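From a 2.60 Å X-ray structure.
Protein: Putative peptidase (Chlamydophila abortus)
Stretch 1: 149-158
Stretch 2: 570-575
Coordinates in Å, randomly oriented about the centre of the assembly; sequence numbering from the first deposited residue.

Stretch 1 149-158: RFYLEKIFRL
Stretch 2 570-575: GGSDFP

Two aromatic side chains can join segments distant in sequence without any hydrogen bond between them, as this putative peptidase illustrates. Stretch 1 is helical from Arg149 over most of its length, with Lys154 N to Phe150 O at 2.8 Å. The partner is an irregular loop: Gly570 leaves a preceding helix with positive phi (48/-132), a conformation that favours glycine, and Phe574 (-56/142) occupies the N-cap position of the next helix.

The CA atoms of Phe150 and Asp573 lie 6.3 Å apart. Phe150, chi1 177° (t) and chi2 51°, points toward the loop and lays its ring along the backbone: CE2 is 3.0 Å from Gly571 O near the ring plane, CZ is 3.1 Å from Asp573 C, and Asp573 N sits over one face. The CB of Asp573 points away; chi1 -154° (t) and chi2 -13° go with OD1 accepting from Phe574 N at 2.9 Å.

Phe574 starts sideways, but chi1 -65° (m) and chi2 -64° bring its ring nearer the helix. Phe150 directs its edge at that ring's face, planes at 90°, centroids 4.8 Å apart, Phe150 CE1 to Phe574 CE1 3.6 Å. One turn on, extended Glu153 (t, t) places OE2 3.9 Å from Phe574 CE2, at the ring edge. Aromatic edges carry slightly positive C-H groups, which suit carboxylate and carbonyl oxygens. Arg157 (m, t, p) sets CD 3.6 Å from Phe574 CZ, which lies over its guanidinium. The contact buries 319 Å², mostly from the two phenylalanines.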

ATOM      1  N   ARG A 149       3.280  -3.293 -26.011  1.00 37.45           N
ATOM      2  CA  ARG A 149       4.736  -3.262 -25.893  1.00 42.72           C
ATOM      3  C   ARG A 149       5.222  -3.285 -24.433  1.00 41.04           C
ATOM      4  O   ARG A 149       6.102  -4.054 -24.067  1.00 45.70           O
ATOM      5  CB  ARG A 149       5.305  -2.050 -26.631  1.00 37.11           C
ATOM      6  CG  ARG A 149       6.565  -2.360 -27.392  1.00 36.64           C
ATOM      7  CD  ARG A 149       7.453  -1.126 -27.517  1.00 38.83           C
ATOM      8  NE  ARG A 149       8.785  -1.501 -28.020  1.00 42.38           N
ATOM      9  CZ  ARG A 149       9.912  -1.480 -27.305  1.00 39.19           C
ATOM     10  NH1 ARG A 149      11.045  -1.858 -27.867  1.00 36.52           N
ATOM     11  NH2 ARG A 149       9.918  -1.083 -26.034  1.00 41.49           N
ATOM     12  N   PHE A 150       4.659  -2.423 -23.604  1.00 40.10           N
ATOM     13  CA  PHE A 150       5.074  -2.353 -22.224  1.00 40.24           C
ATOM     14  C   PHE A 150       4.746  -3.661 -21.499  1.00 42.02           C
ATOM     15  O   PHE A 150       5.598  -4.252 -20.800  1.00 31.17           O
ATOM     16  CB  PHE A 150       4.392  -1.201 -21.538  1.00 33.45           C
ATOM     17  CG  PHE A 150       4.718  -1.107 -20.102  1.00 36.23           C
ATOM     18  CD1 PHE A 150       6.052  -1.118 -19.690  1.00 29.90           C
ATOM     19  CD2 PHE A 150       3.704  -0.997 -19.152  1.00 31.94           C
ATOM     20  CE1 PHE A 150       6.386  -1.013 -18.348  1.00 35.06           C
ATOM     21  CE2 PHE A 150       4.014  -0.897 -17.811  1.00 33.97           C
ATOM     22  CZ  PHE A 150       5.369  -0.910 -17.400  1.00 37.01           C
ATOM     23  N   TYR A 151       3.515  -4.111 -21.701  1.00 34.20           N
ATOM     24  CA  TYR A 151       3.095  -5.386 -21.207  1.00 34.11           C
ATOM     25  C   TYR A 151       4.132  -6.452 -21.534  1.00 40.20           C
ATOM     26  O   TYR A 151       4.611  -7.146 -20.651  1.00 49.99           O
ATOM     27  CB  TYR A 151       1.734  -5.770 -21.776  1.00 44.40           C
ATOM     28  CG  TYR A 151       1.261  -7.098 -21.240  1.00 50.68           C
ATOM     29  CD1 TYR A 151       0.632  -7.186 -20.003  1.00 51.80           C
ATOM     30  CD2 TYR A 151       1.478  -8.268 -21.949  1.00 50.75           C
ATOM     31  CE1 TYR A 151       0.217  -8.390 -19.500  1.00 45.56           C
ATOM     32  CE2 TYR A 151       1.068  -9.481 -21.445  1.00 53.76           C
ATOM     33  CZ  TYR A 151       0.446  -9.520 -20.219  1.00 50.32           C
ATOM     34  OH  TYR A 151       0.034 -10.710 -19.728  1.00 53.83           O
ATOM     35  N   LEU A 152       4.500  -6.595 -22.793  1.00 38.54           N
ATOM     36  CA  LEU A 152       5.502  -7.612 -23.142  1.00 42.64           C
ATOM     37  C   LEU A 152       6.887  -7.254 -22.660  1.00 42.80           C
ATOM     38  O   LEU A 152       7.684  -8.123 -22.379  1.00 40.12           O
ATOM     39  CB  LEU A 152       5.566  -7.797 -24.643  1.00 37.26           C
ATOM     40  CG  LEU A 152       4.309  -8.451 -25.153  1.00 36.92           C
ATOM     41  CD1 LEU A 152       4.121  -8.072 -26.597  1.00 38.67           C
ATOM     42  CD2 LEU A 152       4.476  -9.958 -24.984  1.00 36.47           C
ATOM     43  N   GLU A 153       7.182  -5.962 -22.602  1.00 44.49           N
ATOM     44  CA  GLU A 153       8.485  -5.542 -22.173  1.00 46.56           C
ATOM     45  C   GLU A 153       8.701  -6.050 -20.760  1.00 50.09           C
ATOM     46  O   GLU A 153       9.741  -6.639 -20.465  1.00 52.51           O
ATOM     47  CB  GLU A 153       8.583  -4.038 -22.226  1.00 49.81           C
ATOM     48  CG  GLU A 153       9.940  -3.519 -21.855  1.00 60.42           C
ATOM     49  CD  GLU A 153      10.026  -2.004 -21.967  1.00 66.11           C
ATOM     50  OE1 GLU A 153       8.963  -1.356 -22.104  1.00 64.85           O
ATOM     51  OE2 GLU A 153      11.159  -1.469 -21.925  1.00 68.57           O
ATOM     52  N   LYS A 154       7.699  -5.839 -19.902  1.00 51.79           N
ATOM     53  CA  LYS A 154       7.709  -6.332 -18.519  1.00 50.43           C
ATOM     54  C   LYS A 154       7.962  -7.830 -18.450  1.00 48.82           C
ATOM     55  O   LYS A 154       8.595  -8.305 -17.532  1.00 51.92           O
ATOM     56  CB  LYS A 154       6.383  -6.043 -17.824  1.00 46.98           C
ATOM     57  CG  LYS A 154       6.352  -4.764 -17.006  1.00 53.83           C
ATOM     58  CD  LYS A 154       4.948  -4.538 -16.362  1.00 56.71           C
ATOM     59  CE  LYS A 154       3.798  -4.569 -17.423  1.00 54.13           C
ATOM     60  NZ  LYS A 154       2.407  -4.390 -16.887  1.00 47.38           N
ATOM     61  N   ILE A 155       7.453  -8.586 -19.406  1.00 44.91           N
ATOM     62  CA  ILE A 155       7.667 -10.016 -19.367  1.00 41.38           C
ATOM     63  C   ILE A 155       9.007 -10.469 -19.924  1.00 43.39           C
ATOM     64  O   ILE A 155       9.646 -11.338 -19.354  1.00 53.43           O
ATOM     65  CB  ILE A 155       6.579 -10.749 -20.075  1.00 41.65           C
ATOM     66  CG1 ILE A 155       5.263 -10.580 -19.284  1.00 41.54           C
ATOM     67  CG2 ILE A 155       7.004 -12.208 -20.246  1.00 39.20           C
ATOM     68  CD1 ILE A 155       4.010 -11.091 -20.023  1.00 41.75           C
ATOM     69  N   PHE A 156       9.433  -9.887 -21.038  1.00 45.68           N
ATOM     70  CA  PHE A 156      10.716 -10.245 -21.666  1.00 43.55           C
ATOM     71  C   PHE A 156      11.928  -9.786 -20.846  1.00 42.50           C
ATOM     72  O   PHE A 156      13.013 -10.325 -20.988  1.00 42.47           O
ATOM     73  CB  PHE A 156      10.832  -9.656 -23.085  1.00 41.27           C
ATOM     74  CG  PHE A 156       9.820 -10.191 -24.090  1.00 38.16           C
ATOM     75  CD1 PHE A 156       9.549 -11.546 -24.192  1.00 38.08           C
ATOM     76  CD2 PHE A 156       9.184  -9.329 -24.966  1.00 34.84           C
ATOM     77  CE1 PHE A 156       8.635 -12.035 -25.137  1.00 32.77           C
ATOM     78  CE2 PHE A 156       8.271  -9.808 -25.896  1.00 35.98           C
ATOM     79  CZ  PHE A 156       8.004 -11.179 -25.977  1.00 34.08           C
ATOM     80  N   ARG A 157      11.756  -8.787 -19.994  1.00 40.47           N
ATOM     81  CA  ARG A 157      12.877  -8.336 -19.181  1.00 48.21           C
ATOM     82  C   ARG A 157      13.360  -9.433 -18.234  1.00 47.03           C
ATOM     83  O   ARG A 157      14.462  -9.356 -17.684  1.00 48.54           O
ATOM     84  CB  ARG A 157      12.499  -7.069 -18.385  1.00 52.06           C
ATOM     85  CG  ARG A 157      12.810  -5.796 -19.155  1.00 58.71           C
ATOM     86  CD  ARG A 157      12.267  -4.527 -18.492  1.00 58.78           C
ATOM     87  NE  ARG A 157      13.164  -4.018 -17.459  1.00 58.92           N
ATOM     88  CZ  ARG A 157      12.995  -4.244 -16.166  1.00 53.44           C
ATOM     89  NH1 ARG A 157      11.935  -4.953 -15.750  1.00 46.51           N
ATOM     90  NH2 ARG A 157      13.879  -3.751 -15.306  1.00 48.86           N
ATOM     91  N   LEU A 158      12.527 -10.446 -18.036  1.00 46.86           N
ATOM     92  CA  LEU A 158      12.818 -11.495 -17.060  1.00 52.25           C
ATOM     93  C   LEU A 158      13.691 -12.607 -17.638  1.00 52.44           C
ATOM     94  O   LEU A 158      14.201 -13.456 -16.914  1.00 53.92           O
ATOM     95  CB  LEU A 158      11.515 -12.068 -16.470  1.00 49.29           C
ATOM     96  CG  LEU A 158      10.799 -11.082 -15.523  1.00 50.50           C
ATOM     97  CD1 LEU A 158       9.443 -11.580 -15.007  1.00 42.74           C
ATOM     98  CD2 LEU A 158      11.723 -10.682 -14.392  1.00 49.09           C
ATOM     99  N   GLY A 570      -2.618   5.258 -15.571  1.00 37.17           N
ATOM    100  CA  GLY A 570      -2.712   3.856 -15.172  1.00 30.05           C
ATOM    101  C   GLY A 570      -1.351   3.216 -15.005  1.00 33.43           C
ATOM    102  O   GLY A 570      -0.448   3.779 -14.380  1.00 32.73           O
ATOM    103  N   GLY A 571      -1.182   2.039 -15.587  1.00 37.34           N
ATOM    104  CA  GLY A 571       0.105   1.354 -15.546  1.00 33.42           C
ATOM    105  C   GLY A 571       0.741   1.262 -16.925  1.00 39.76           C
ATOM    106  O   GLY A 571       1.277   0.221 -17.281  1.00 40.07           O
ATOM    107  N   SER A 572       0.707   2.355 -17.694  1.00 37.10           N
ATOM    108  CA  SER A 572       1.184   2.335 -19.081  1.00 39.46           C
ATOM    109  C   SER A 572       2.701   2.347 -19.251  1.00 43.44           C
ATOM    110  O   SER A 572       3.215   2.177 -20.350  1.00 50.69           O
ATOM    111  CB  SER A 572       0.572   3.485 -19.878  1.00 35.71           C
ATOM    112  OG  SER A 572       0.653   4.695 -19.167  1.00 36.79           O
ATOM    113  N   ASP A 573       3.426   2.527 -18.167  1.00 41.14           N
ATOM    114  CA  ASP A 573       4.859   2.515 -18.261  1.00 39.02           C
ATOM    115  C   ASP A 573       5.376   2.135 -16.882  1.00 42.12           C
ATOM    116  O   ASP A 573       4.591   1.994 -15.948  1.00 43.59           O
ATOM    117  CB  ASP A 573       5.326   3.913 -18.644  1.00 40.93           C
ATOM    118  CG  ASP A 573       6.668   3.925 -19.371  1.00 50.60           C
ATOM    119  OD1 ASP A 573       7.407   2.909 -19.391  1.00 49.51           O
ATOM    120  OD2 ASP A 573       6.992   4.991 -19.928  1.00 56.64           O
ATOM    121  N   PHE A 574       6.685   1.969 -16.750  1.00 40.13           N
ATOM    122  CA  PHE A 574       7.306   1.806 -15.442  1.00 38.50           C
ATOM    123  C   PHE A 574       6.956   2.974 -14.550  1.00 37.70           C
ATOM    124  O   PHE A 574       6.878   4.111 -15.010  1.00 45.76           O
ATOM    125  CB  PHE A 574       8.822   1.670 -15.591  1.00 37.12           C
ATOM    126  CG  PHE A 574       9.227   0.426 -16.330  1.00 41.40           C
ATOM    127  CD1 PHE A 574       8.953  -0.839 -15.791  1.00 37.32           C
ATOM    128  CD2 PHE A 574       9.815   0.504 -17.590  1.00 37.61           C
ATOM    129  CE1 PHE A 574       9.289  -1.992 -16.480  1.00 33.77           C
ATOM    130  CE2 PHE A 574      10.160  -0.660 -18.276  1.00 34.53           C
ATOM    131  CZ  PHE A 574       9.892  -1.899 -17.728  1.00 30.20           C
ATOM    132  N   PRO A 575       6.738   2.701 -13.265  1.00 38.65           N
ATOM    133  CA  PRO A 575       6.258   3.750 -12.338  1.00 38.15           C
ATOM    134  C   PRO A 575       7.105   5.028 -12.284  1.00 38.14           C
ATOM    135  O   PRO A 575       6.546   6.123 -12.204  1.00 40.85           O
ATOM    136  CB  PRO A 575       6.247   3.056 -10.971  1.00 35.51           C
ATOM    137  CG  PRO A 575       7.062   1.758 -11.154  1.00 34.13           C
ATOM    138  CD  PRO A 575       6.934   1.392 -12.608  1.00 33.83           C
TER